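Local coordinates for RNA-binding protein RMD9, mitochondrial (Saccharomyces cerevisiae S288C, PDB 7A9X), which binds a dodecameric sequence element in the 3'-UTRs of mitochondrial mRNAs and takes part in their processing or stability, at residues Q473-S482 and Y554-Y564. Residues are numbered along the deposited sequence; the frame is centred on the assembly and turned at random.
Sequences QQYIANADLS and YFRATKQVYRY. With nucleotides of chain B.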
loop_
_atom_site.group_PDB
_atom_site.type_symbol
_atom_site.label_atom_id
_atom_site.label_comp_id
_atom_site.label_asym_id
_atom_site.label_seq_id
_atom_site.Cartn_x
_atom_site.Cartn_y
_atom_site.Cartn_z
ATOM N N GLN A 473 -1.521 24.131 2.896
ATOM C CA GLN A 473 -0.292 23.464 3.309
ATOM C C GLN A 473 0.549 24.393 4.174
ATOM O O GLN A 473 0.668 25.591 3.902
ATOM C CB GLN A 473 0.508 23.007 2.089
ATOM C CG GLN A 473 0.204 21.583 1.640
ATOM C CD GLN A 473 0.778 20.532 2.578
ATOM O OE1 GLN A 473 0.301 20.354 3.699
ATOM N NE2 GLN A 473 1.810 19.831 2.120
ATOM N N GLN A 474 1.136 23.826 5.229
ATOM C CA GLN A 474 1.884 24.630 6.188
ATOM C C GLN A 474 3.182 25.149 5.582
ATOM O O GLN A 474 3.388 26.363 5.472
ATOM C CB GLN A 474 2.166 23.804 7.443
ATOM C CG GLN A 474 0.991 22.961 7.894
ATOM C CD GLN A 474 1.407 21.836 8.816
ATOM O OE1 GLN A 474 0.948 20.702 8.676
ATOM N NE2 GLN A 474 2.283 22.144 9.764
ATOM N N TYR A 475 4.071 24.241 5.182
ATOM C CA TYR A 475 5.393 24.616 4.703
ATOM C C TYR A 475 5.714 23.789 3.461
ATOM O O TYR A 475 4.861 23.075 2.924
ATOM C CB TYR A 475 6.430 24.439 5.820
ATOM C CG TYR A 475 5.982 25.003 7.154
ATOM C CD1 TYR A 475 5.971 26.374 7.387
ATOM C CD2 TYR A 475 5.559 24.163 8.177
ATOM C CE1 TYR A 475 5.553 26.891 8.606
ATOM C CE2 TYR A 475 5.140 24.669 9.397
ATOM C CZ TYR A 475 5.140 26.034 9.607
ATOM O OH TYR A 475 4.726 26.542 10.817
ATOM N N ILE A 476 6.956 23.890 3.000
ATOM C CA ILE A 476 7.400 23.206 1.791
ATOM C C ILE A 476 7.970 21.849 2.179
ATOM O O ILE A 476 8.929 21.764 2.953
ATOM C CB ILE A 476 8.440 24.043 1.031
ATOM C CG1 ILE A 476 7.801 25.326 0.493
ATOM C CG2 ILE A 476 9.061 23.231 -0.091
ATOM C CD1 ILE A 476 8.742 26.171 -0.337
ATOM N N ALA A 477 7.386 20.785 1.636
ATOM C CA ALA A 477 7.798 19.433 1.966
ATOM C C ALA A 477 8.943 18.982 1.062
ATOM O O ALA A 477 9.334 19.668 0.114
ATOM C CB ALA A 477 6.612 18.477 1.863
ATOM N N ASN A 478 9.485 17.800 1.367
ATOM C CA ASN A 478 10.574 17.249 0.567
ATOM C C ASN A 478 10.130 16.967 -0.863
ATOM O O ASN A 478 10.884 17.212 -1.812
ATOM C CB ASN A 478 11.114 15.975 1.216
ATOM C CG ASN A 478 12.028 16.260 2.389
ATOM O OD1 ASN A 478 12.560 17.364 2.529
ATOM N ND2 ASN A 478 12.229 15.258 3.237
ATOM N N ALA A 479 8.909 16.455 -1.041
ATOM C CA ALA A 479 8.437 16.128 -2.383
ATOM C C ALA A 479 8.344 17.367 -3.262
ATOM O O ALA A 479 8.504 17.275 -4.484
ATOM C CB ALA A 479 7.084 15.419 -2.313
ATOM N N ASP A 480 8.093 18.534 -2.663
ATOM C CA ASP A 480 8.073 19.767 -3.444
ATOM C C ASP A 480 9.469 20.128 -3.936
ATOM O O ASP A 480 9.649 20.478 -5.108
ATOM C CB ASP A 480 7.482 20.905 -2.610
ATOM C CG ASP A 480 6.028 20.676 -2.257
ATOM O OD1 ASP A 480 5.252 20.304 -3.162
ATOM O OD2 ASP A 480 5.662 20.853 -1.077
ATOM N N LEU A 481 10.470 20.037 -3.058
ATOM C CA LEU A 481 11.834 20.357 -3.461
ATOM C C LEU A 481 12.425 19.277 -4.357
ATOM O O LEU A 481 13.235 19.582 -5.240
ATOM C CB LEU A 481 12.712 20.565 -2.225
ATOM C CG LEU A 481 12.306 21.703 -1.285
ATOM C CD1 LEU A 481 13.238 21.764 -0.086
ATOM C CD2 LEU A 481 12.288 23.035 -2.022
ATOM N N SER A 482 12.041 18.014 -4.144
ATOM C CA SER A 482 12.516 16.943 -5.011
ATOM C C SER A 482 12.066 17.149 -6.451
ATOM O O SER A 482 12.797 16.803 -7.386
ATOM C CB SER A 482 12.028 15.591 -4.490
ATOM O OG SER A 482 12.612 15.274 -3.238
ATOM N N TYR A 554 10.419 29.195 4.144
ATOM C CA TYR A 554 9.162 28.468 4.046
ATOM C C TYR A 554 9.347 26.956 4.118
ATOM O O TYR A 554 8.382 26.216 3.898
ATOM C CB TYR A 554 8.438 28.847 2.751
ATOM C CG TYR A 554 8.134 30.323 2.636
ATOM C CD1 TYR A 554 7.005 30.867 3.237
ATOM C CD2 TYR A 554 8.975 31.175 1.931
ATOM C CE1 TYR A 554 6.721 32.216 3.139
ATOM C CE2 TYR A 554 8.699 32.526 1.827
ATOM C CZ TYR A 554 7.571 33.040 2.433
ATOM O OH TYR A 554 7.292 34.384 2.332
ATOM N N PHE A 555 10.553 26.487 4.421
ATOM C CA PHE A 555 10.830 25.057 4.443
ATOM C C PHE A 555 10.182 24.396 5.653
ATOM O O PHE A 555 9.956 25.029 6.688
ATOM C CB PHE A 555 12.338 24.803 4.470
ATOM C CG PHE A 555 13.020 24.982 3.140
ATOM C CD1 PHE A 555 12.297 25.306 2.003
ATOM C CD2 PHE A 555 14.391 24.807 3.027
ATOM C CE1 PHE A 555 12.934 25.463 0.780
ATOM C CE2 PHE A 555 15.032 24.962 1.808
ATOM C CZ PHE A 555 14.303 25.291 0.683
ATOM N N ARG A 556 9.884 23.102 5.516
ATOM C CA ARG A 556 9.419 22.335 6.667
ATOM C C ARG A 556 10.486 22.305 7.753
ATOM O O ARG A 556 10.175 22.363 8.949
ATOM C CB ARG A 556 9.049 20.913 6.242
ATOM C CG ARG A 556 7.836 20.337 6.957
ATOM C CD ARG A 556 6.546 20.792 6.289
ATOM N NE ARG A 556 5.369 20.163 6.879
ATOM C CZ ARG A 556 4.134 20.291 6.402
ATOM N NH1 ARG A 556 3.122 19.683 7.005
ATOM N NH2 ARG A 556 3.913 21.025 5.320
ATOM N N ALA A 557 11.752 22.229 7.350
ATOM C CA ALA A 557 12.886 22.252 8.259
ATOM C C ALA A 557 14.094 22.784 7.506
ATOM O O ALA A 557 14.246 22.544 6.306
ATOM C CB ALA A 557 13.183 20.860 8.829
ATOM N N THR A 558 14.955 23.516 8.217
ATOM C CA THR A 558 16.135 24.069 7.562
ATOM C C THR A 558 17.173 23.003 7.234
ATOM O O THR A 558 18.115 23.291 6.487
ATOM C CB THR A 558 16.767 25.166 8.424
ATOM O OG1 THR A 558 17.470 24.578 9.524
ATOM C CG2 THR A 558 15.693 26.110 8.955
ATOM N N LYS A 559 17.024 21.788 7.767
ATOM C CA LYS A 559 17.878 20.676 7.369
ATOM C C LYS A 559 17.620 20.241 5.935
ATOM O O LYS A 559 18.434 19.503 5.369
ATOM C CB LYS A 559 17.679 19.493 8.322
ATOM C CG LYS A 559 18.828 18.492 8.327
ATOM C CD LYS A 559 18.610 17.388 9.354
ATOM C CE LYS A 559 19.800 16.444 9.403
ATOM N NZ LYS A 559 19.613 15.364 10.411
ATOM N N GLN A 560 16.509 20.676 5.336
ATOM C CA GLN A 560 16.285 20.430 3.918
ATOM C C GLN A 560 17.303 21.161 3.054
ATOM O O GLN A 560 17.532 20.753 1.910
ATOM C CB GLN A 560 14.867 20.849 3.527
ATOM C CG GLN A 560 13.770 20.051 4.215
ATOM C CD GLN A 560 12.381 20.555 3.872
ATOM O OE1 GLN A 560 12.198 21.727 3.542
ATOM N NE2 GLN A 560 11.396 19.668 3.942
ATOM N N VAL A 561 17.920 22.223 3.578
ATOM C CA VAL A 561 18.958 22.927 2.831
ATOM C C VAL A 561 20.153 22.011 2.598
ATOM O O VAL A 561 20.671 21.909 1.482
ATOM C CB VAL A 561 19.368 24.220 3.559
ATOM C CG1 VAL A 561 20.539 24.877 2.851
ATOM C CG2 VAL A 561 18.186 25.177 3.651
ATOM N N TYR A 562 20.604 21.321 3.650
ATOM C CA TYR A 562 21.699 20.369 3.485
ATOM C C TYR A 562 21.279 19.200 2.602
ATOM O O TYR A 562 22.075 18.698 1.800
ATOM C CB TYR A 562 22.172 19.866 4.852
ATOM C CG TYR A 562 23.265 18.818 4.785
ATOM C CD1 TYR A 562 22.956 17.464 4.712
ATOM C CD2 TYR A 562 24.605 19.183 4.805
ATOM C CE1 TYR A 562 23.948 16.504 4.649
ATOM C CE2 TYR A 562 25.607 18.227 4.748
ATOM C CZ TYR A 562 25.272 16.891 4.668
ATOM O OH TYR A 562 26.263 15.940 4.609
ATOM N N ARG A 563 20.029 18.755 2.741
ATOM C CA ARG A 563 19.549 17.603 1.986
ATOM C C ARG A 563 19.565 17.878 0.486
ATOM O O ARG A 563 19.983 17.029 -0.311
ATOM C CB ARG A 563 18.140 17.233 2.455
ATOM C CG ARG A 563 17.401 16.254 1.559
ATOM C CD ARG A 563 15.969 16.062 2.038
ATOM N NE ARG A 563 15.193 15.233 1.120
ATOM C CZ ARG A 563 14.947 13.940 1.305
ATOM N NH1 ARG A 563 14.234 13.266 0.413
ATOM N NH2 ARG A 563 15.412 13.321 2.382
ATOM N N TYR A 564 19.114 19.065 0.082
ATOM C CA TYR A 564 18.992 19.416 -1.326
ATOM C C TYR A 564 20.160 20.259 -1.823
ATOM O O TYR A 564 20.021 20.992 -2.807
ATOM C CB TYR A 564 17.665 20.132 -1.568
ATOM C CG TYR A 564 16.478 19.203 -1.477
ATOM C CD1 TYR A 564 16.136 18.378 -2.542
ATOM C CD2 TYR A 564 15.706 19.141 -0.322
ATOM C CE1 TYR A 564 15.055 17.522 -2.462
ATOM C CE2 TYR A 564 14.623 18.291 -0.233
ATOM C CZ TYR A 564 14.301 17.483 -1.305
ATOM O OH TYR A 564 13.224 16.631 -1.225
ATOM P P U B 14 15.278 9.400 1.651
ATOM O OP1 U B 14 14.727 8.554 2.738
ATOM O OP2 U B 14 14.462 10.520 1.117
ATOM O "O5'" U B 14 16.676 9.988 2.145
ATOM C "C5'" U B 14 17.708 9.126 2.616
ATOM C "C4'" U B 14 18.993 9.871 2.893
ATOM O "O4'" U B 14 19.406 10.575 1.689
ATOM C "C3'" U B 14 18.922 10.921 4.001
ATOM O "O3'" U B 14 20.165 10.958 4.704
ATOM C "C2'" U B 14 18.735 12.221 3.223
ATOM O "O2'" U B 14 19.169 13.382 3.898
ATOM C "C1'" U B 14 19.563 11.952 1.970
ATOM N N1 U B 14 19.117 12.715 0.795
ATOM C C2 U B 14 19.923 13.739 0.339
ATOM O O2 U B 14 20.985 14.024 0.862
ATOM N N3 U B 14 19.438 14.413 -0.755
ATOM C C4 U B 14 18.254 14.172 -1.421
ATOM O O4 U B 14 17.949 14.866 -2.392
ATOM C C5 U B 14 17.476 13.097 -0.884
ATOM C C6 U B 14 17.924 12.424 0.180
ATOM P P C B 12 8.886 11.269 -6.902
ATOM O OP1 C B 12 10.163 11.636 -7.562
ATOM O OP2 C B 12 8.342 9.897 -7.056
ATOM O "O5'" C B 12 9.043 11.573 -5.345
ATOM C "C5'" C B 12 9.725 12.741 -4.906
ATOM C "C4'" C B 12 10.255 12.604 -3.499
ATOM O "O4'" C B 12 9.166 12.780 -2.551
ATOM C "C3'" C B 12 10.918 11.268 -3.158
ATOM O "O3'" C B 12 12.059 11.498 -2.334
ATOM C "C2'" C B 12 9.843 10.540 -2.353
ATOM O "O2'" C B 12 10.342 9.593 -1.433
ATOM C "C1'" C B 12 9.142 11.696 -1.644
ATOM N N1 C B 12 7.737 11.424 -1.299
ATOM C C2 C B 12 7.287 11.745 -0.015
ATOM O O2 C B 12 8.082 12.252 0.792
ATOM N N3 C B 12 6.000 11.499 0.319
ATOM C C4 C B 12 5.171 10.956 -0.571
ATOM N N4 C B 12 3.910 10.735 -0.189
ATOM C C5 C B 12 5.600 10.615 -1.888
ATOM C C6 C B 12 6.879 10.863 -2.206
ATOM P P U B 13 13.494 11.768 -3.009
ATOM O OP1 U B 13 13.939 13.130 -2.623
ATOM O OP2 U B 13 13.399 11.408 -4.448
ATOM O "O5'" U B 13 14.457 10.710 -2.312
ATOM C "C5'" U B 13 14.138 9.326 -2.289
ATOM C "C4'" U B 13 15.358 8.495 -1.988
ATOM O "O4'" U B 13 16.284 8.578 -3.103
ATOM C "C3'" U B 13 16.171 8.946 -0.783
ATOM O "O3'" U B 13 15.667 8.424 0.436
ATOM C "C2'" U B 13 17.576 8.459 -1.112
ATOM O "O2'" U B 13 17.714 7.081 -0.800
ATOM C "C1'" U B 13 17.612 8.616 -2.633
ATOM N N1 U B 13 18.221 9.895 -3.068
ATOM C C2 U B 13 19.578 10.099 -2.879
ATOM O O2 U B 13 20.317 9.285 -2.350
ATOM N N3 U B 13 20.044 11.311 -3.328
ATOM C C4 U B 13 19.320 12.315 -3.941
ATOM O O4 U B 13 19.888 13.353 -4.289
ATOM C C5 U B 13 17.931 12.025 -4.110
ATOM C C6 U B 13 17.447 10.854 -3.681
#
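L481 lies over the ring of Y564, its CB 3.6 Å from the ring centroid, while its CD1 covers a face of F555. In this all-helical pentatricopeptide repeat protein, the contact joins the start of helix 478-486, beyond the last assigned repeat, to the short helix 559-563; the axes of 478-482 and 559-563 approach to 11.4 Å at 35°. L548 of helix 540-551 and W461 of helix 454-470 pack against the same apolar cluster. Ahead of the helices a single parallel bridge pairs I476 with F555: I476 N donates to Y554 O, and R556 N to I476 O at 3.0 Å. Q560 NE2 adds a weak bond to I476 O. The bend at chi2 (83°) sets R556 CD at the edge of the Y475 ring, with the guanidinium plane about perpendicular to it. The other end of the contact holds the RNA. R563, with CG anti to its backbone N and the chain extended to NE, is sandwiched between the N478 amide, stacked nearly parallel, and the base of U14 of chain B. Y564 OH lies 2.5 Å from both N478 O and S482 OG. Replacing Y564 by a phenylalanine would probably leave N478 O and S482 OG without this shared partner and let the serine turn away from the phosphate of U13 of chain B. Beside S482, R563 NH1 reaches OP2 of U14 of chain B at 2.8 Å.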